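Local atomic coordinates of CRISPR system Cmr subunit Cmr6 (Pyrococcus furiosus, PDB entry 4W8V), a protein that binds RNA and, with Cmr1, caps the type III-B Cmr ribonucleoprotein complex, which provides CRISPR-based adaptive immunity against viruses and plasmids. Residues 15-29 with 193-207. Numbering follows the deposited sequence.
Sequences ITGKFKTQSRLVVGL and FFLTVPKDVPFLVAV
The hydroxyl of T21 is gripped twice by residues 193-207: OG1 donates to P198 O at 2.8 Å, on a lone pair in the carbonyl plane, and accepts V201 N at 3.0 Å, almost straight at 170°. Here, in the C-terminal, RAMP-superfamily part of Cmr6, both segments break between two antiparallel strand pairings, 15-21 with 202-207 and 25-28 with 193-197, which belong to different sheets. With chi1 at 45°, OG1 sits between the backbone N and the carbonyl carbon, facing the turn, while CG2 reaches the F203 ring. Threonine suits this joint because one branch bonds the turn's backbone and the other joins the buried apolar side. T21 O takes D200 N and also a water that bridges K20 NZ and D200 OD1; the two charged atoms, 4.0 Å apart, stop short of a salt bridge.

On the buried side, L25 CD2 meets F203 CZ at 4.0 Å, a contact that joins the two sheets, with L25 on strand 25-28 and F203 on strand 202-207; both are buried, as suits large apolar residues. F19 and V205 cross at about a right angle, F19 CD1 touching V205 CG2 at 3.6 Å, and helix 212-228 packs against this face. G17, with no side chain, leaves room for the F19 ring, whose edge meets G17 O in plane. At the far end, G28 CA lies over one face of the F194 ring, 3.8 Å from its centroid, in a CH-pi contact, while V26 CG1 touches F194 CD1.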
# COMPACT_ATOMS: atom_id res chain seq x y z
N ILE A 15 12.00 -10.97 -2.47
CA ILE A 15 12.71 -9.70 -2.53
C ILE A 15 12.45 -8.94 -1.23
O ILE A 15 11.30 -8.69 -0.88
CB ILE A 15 12.28 -8.83 -3.73
CG1 ILE A 15 12.22 -9.67 -5.01
CG2 ILE A 15 13.21 -7.64 -3.88
CD1 ILE A 15 13.53 -10.35 -5.37
N THR A 16 13.50 -8.58 -0.51
CA THR A 16 13.33 -7.87 0.74
C THR A 16 14.15 -6.60 0.84
O THR A 16 15.12 -6.40 0.11
CB THR A 16 13.68 -8.75 1.94
OG1 THR A 16 15.10 -8.80 2.11
CG2 THR A 16 13.12 -10.15 1.77
N GLY A 17 13.75 -5.74 1.77
CA GLY A 17 14.51 -4.56 2.14
C GLY A 17 14.22 -4.14 3.57
O GLY A 17 13.23 -4.56 4.15
N LYS A 18 15.10 -3.32 4.13
CA LYS A 18 14.89 -2.77 5.46
C LYS A 18 14.41 -1.33 5.37
O LYS A 18 15.03 -0.51 4.71
CB LYS A 18 16.17 -2.85 6.29
CG LYS A 18 16.62 -4.24 6.62
CD LYS A 18 17.78 -4.19 7.59
CE LYS A 18 18.41 -5.54 7.83
NZ LYS A 18 19.70 -5.39 8.54
N PHE A 19 13.32 -1.02 6.06
CA PHE A 19 12.69 0.30 5.97
C PHE A 19 12.56 0.91 7.35
O PHE A 19 12.30 0.21 8.32
CB PHE A 19 11.32 0.20 5.30
CG PHE A 19 11.38 -0.15 3.83
CD1 PHE A 19 11.82 -1.41 3.42
CD2 PHE A 19 11.00 0.77 2.87
CE1 PHE A 19 11.88 -1.73 2.07
CE2 PHE A 19 11.06 0.46 1.52
CZ PHE A 19 11.49 -0.79 1.12
N LYS A 20 12.78 2.22 7.45
CA LYS A 20 12.54 2.91 8.71
C LYS A 20 11.38 3.86 8.53
O LYS A 20 11.13 4.30 7.41
CB LYS A 20 13.79 3.67 9.17
CG LYS A 20 14.29 4.71 8.18
CD LYS A 20 15.60 5.33 8.64
CE LYS A 20 16.19 6.25 7.59
NZ LYS A 20 15.45 7.54 7.49
N THR A 21 10.66 4.14 9.61
CA THR A 21 9.57 5.10 9.59
C THR A 21 10.12 6.51 9.41
O THR A 21 10.79 7.03 10.31
CB THR A 21 8.73 5.02 10.89
OG1 THR A 21 9.60 4.96 12.02
CG2 THR A 21 7.83 3.77 10.89
N GLN A 22 9.89 7.13 8.25
CA GLN A 22 10.40 8.48 8.02
C GLN A 22 9.63 9.51 8.85
O GLN A 22 10.21 10.45 9.38
CB GLN A 22 10.35 8.85 6.53
CG GLN A 22 11.01 10.20 6.23
CD GLN A 22 10.64 10.78 4.87
OE1 GLN A 22 9.47 10.81 4.49
NE2 GLN A 22 11.64 11.23 4.14
N SER A 23 8.32 9.31 8.94
CA SER A 23 7.45 10.07 9.82
C SER A 23 6.78 9.09 10.78
O SER A 23 6.94 7.88 10.65
CB SER A 23 6.40 10.87 9.01
OG SER A 23 5.59 10.03 8.21
N ARG A 24 6.03 9.60 11.76
CA ARG A 24 5.39 8.70 12.71
C ARG A 24 4.35 7.82 12.04
O ARG A 24 3.67 8.21 11.08
CB ARG A 24 4.74 9.48 13.84
CG ARG A 24 5.71 10.11 14.77
CD ARG A 24 5.03 11.12 15.65
NE ARG A 24 6.03 12.01 16.20
CZ ARG A 24 6.51 11.92 17.44
NH1 ARG A 24 6.04 10.99 18.25
NH2 ARG A 24 7.43 12.77 17.85
N LEU A 25 4.24 6.61 12.55
CA LEU A 25 3.34 5.63 11.98
C LEU A 25 2.20 5.34 12.95
O LEU A 25 2.42 5.04 14.13
CB LEU A 25 4.11 4.36 11.63
CG LEU A 25 3.38 3.16 11.05
CD1 LEU A 25 2.76 3.45 9.66
CD2 LEU A 25 4.40 2.03 11.00
N VAL A 26 0.98 5.45 12.44
CA VAL A 26 -0.24 5.30 13.22
C VAL A 26 -0.96 4.03 12.80
O VAL A 26 -1.43 3.90 11.67
CB VAL A 26 -1.15 6.53 13.05
CG1 VAL A 26 -2.35 6.44 13.98
CG2 VAL A 26 -0.36 7.81 13.30
N VAL A 27 -1.02 3.07 13.71
CA VAL A 27 -1.48 1.71 13.42
C VAL A 27 -2.65 1.34 14.31
O VAL A 27 -2.59 1.52 15.51
CB VAL A 27 -0.33 0.68 13.64
CG1 VAL A 27 -0.78 -0.70 13.23
CG2 VAL A 27 0.92 1.09 12.88
N GLY A 28 -3.73 0.83 13.73
CA GLY A 28 -4.87 0.34 14.50
C GLY A 28 -4.62 -1.05 15.04
O GLY A 28 -4.16 -1.95 14.32
N LEU A 29 -4.91 -1.25 16.32
CA LEU A 29 -4.84 -2.58 16.90
C LEU A 29 -6.14 -3.35 16.69
O LEU A 29 -7.20 -2.94 17.17
CB LEU A 29 -4.51 -2.50 18.38
CG LEU A 29 -3.20 -1.81 18.67
CD1 LEU A 29 -3.24 -1.32 20.08
CD2 LEU A 29 -2.03 -2.78 18.46
N PHE A 193 -8.47 1.36 19.17
CA PHE A 193 -7.14 1.72 19.68
C PHE A 193 -6.15 1.92 18.56
O PHE A 193 -6.07 1.11 17.65
CB PHE A 193 -6.59 0.65 20.62
CG PHE A 193 -7.31 0.56 21.93
CD1 PHE A 193 -7.10 1.52 22.91
CD2 PHE A 193 -8.15 -0.50 22.20
CE1 PHE A 193 -7.74 1.42 24.13
CE2 PHE A 193 -8.78 -0.60 23.41
CZ PHE A 193 -8.58 0.36 24.38
N PHE A 194 -5.40 3.00 18.64
CA PHE A 194 -4.32 3.29 17.70
C PHE A 194 -3.02 3.56 18.46
O PHE A 194 -3.01 4.37 19.38
CB PHE A 194 -4.65 4.50 16.83
CG PHE A 194 -5.54 4.18 15.66
CD1 PHE A 194 -4.99 3.90 14.42
CD2 PHE A 194 -6.92 4.15 15.80
CE1 PHE A 194 -5.80 3.60 13.34
CE2 PHE A 194 -7.75 3.85 14.72
CZ PHE A 194 -7.18 3.57 13.49
N LEU A 195 -1.96 2.86 18.06
CA LEU A 195 -0.62 3.14 18.54
C LEU A 195 0.13 4.00 17.55
O LEU A 195 0.15 3.70 16.35
CB LEU A 195 0.15 1.84 18.79
CG LEU A 195 -0.35 1.01 19.97
CD1 LEU A 195 0.42 -0.32 20.04
CD2 LEU A 195 -0.23 1.80 21.27
N THR A 196 0.73 5.08 18.03
CA THR A 196 1.60 5.88 17.17
C THR A 196 3.04 5.48 17.40
O THR A 196 3.51 5.48 18.54
CB THR A 196 1.44 7.39 17.40
OG1 THR A 196 0.10 7.77 17.08
CG2 THR A 196 2.40 8.17 16.52
N VAL A 197 3.71 5.11 16.32
CA VAL A 197 5.07 4.59 16.33
C VAL A 197 6.03 5.70 15.95
O VAL A 197 5.78 6.41 14.97
CB VAL A 197 5.21 3.40 15.36
CG1 VAL A 197 6.69 2.97 15.21
CG2 VAL A 197 4.35 2.24 15.82
N PRO A 198 7.12 5.88 16.72
CA PRO A 198 7.97 7.04 16.43
C PRO A 198 8.77 6.88 15.15
O PRO A 198 8.75 5.82 14.53
CB PRO A 198 8.89 7.13 17.66
CG PRO A 198 8.83 5.78 18.31
CD PRO A 198 7.47 5.21 17.99
N LYS A 199 9.49 7.93 14.76
CA LYS A 199 10.36 7.86 13.59
C LYS A 199 11.55 6.93 13.87
O LYS A 199 11.89 6.70 15.02
CB LYS A 199 10.87 9.24 13.21
CG LYS A 199 9.84 10.33 13.12
CD LYS A 199 10.50 11.67 12.90
CE LYS A 199 9.48 12.77 12.72
NZ LYS A 199 10.15 14.05 12.42
N ASP A 200 12.15 6.43 12.80
CA ASP A 200 13.36 5.61 12.85
C ASP A 200 13.15 4.28 13.56
O ASP A 200 14.02 3.80 14.28
CB ASP A 200 14.51 6.37 13.52
CG ASP A 200 14.94 7.57 12.72
OD1 ASP A 200 15.08 7.44 11.49
OD2 ASP A 200 15.13 8.64 13.33
N VAL A 201 11.99 3.70 13.33
CA VAL A 201 11.73 2.34 13.76
C VAL A 201 11.89 1.45 12.54
O VAL A 201 11.34 1.74 11.48
CB VAL A 201 10.34 2.21 14.40
CG1 VAL A 201 10.02 0.76 14.68
CG2 VAL A 201 10.27 3.07 15.68
N PRO A 202 12.69 0.39 12.65
CA PRO A 202 13.00 -0.44 11.49
C PRO A 202 11.98 -1.54 11.22
O PRO A 202 11.57 -2.24 12.15
CB PRO A 202 14.36 -1.05 11.84
CG PRO A 202 14.42 -1.03 13.32
CD PRO A 202 13.60 0.12 13.79
N PHE A 203 11.58 -1.68 9.96
CA PHE A 203 10.67 -2.73 9.51
C PHE A 203 11.31 -3.52 8.39
O PHE A 203 12.00 -2.96 7.55
CB PHE A 203 9.31 -2.14 9.04
CG PHE A 203 8.43 -1.69 10.15
CD1 PHE A 203 8.68 -0.51 10.82
CD2 PHE A 203 7.33 -2.45 10.54
CE1 PHE A 203 7.88 -0.10 11.87
CE2 PHE A 203 6.52 -2.05 11.58
CZ PHE A 203 6.78 -0.88 12.24
N LEU A 204 11.06 -4.82 8.37
CA LEU A 204 11.36 -5.63 7.20
C LEU A 204 10.15 -5.68 6.26
O LEU A 204 9.04 -5.95 6.69
CB LEU A 204 11.76 -7.04 7.61
CG LEU A 204 12.42 -7.90 6.54
CD1 LEU A 204 13.86 -7.46 6.35
CD2 LEU A 204 12.35 -9.34 6.93
N VAL A 205 10.39 -5.44 4.98
CA VAL A 205 9.35 -5.36 3.97
C VAL A 205 9.69 -6.30 2.83
O VAL A 205 10.81 -6.29 2.33
CB VAL A 205 9.20 -3.93 3.43
CG1 VAL A 205 8.21 -3.89 2.27
CG2 VAL A 205 8.81 -2.96 4.55
N ALA A 206 8.73 -7.13 2.41
CA ALA A 206 9.04 -8.15 1.42
C ALA A 206 7.85 -8.56 0.56
O ALA A 206 6.71 -8.50 1.00
CB ALA A 206 9.60 -9.38 2.12
N VAL A 207 8.16 -9.01 -0.65
CA VAL A 207 7.17 -9.61 -1.52
C VAL A 207 7.77 -10.89 -2.12
O VAL A 207 8.97 -11.00 -2.22
CB VAL A 207 6.73 -8.65 -2.66
CG1 VAL A 207 6.09 -7.39 -2.08
CG2 VAL A 207 7.89 -8.30 -3.57
O HOH W 1 13.45 8.74 9.56
O HOH W 2 -8.97 -1.35 18.75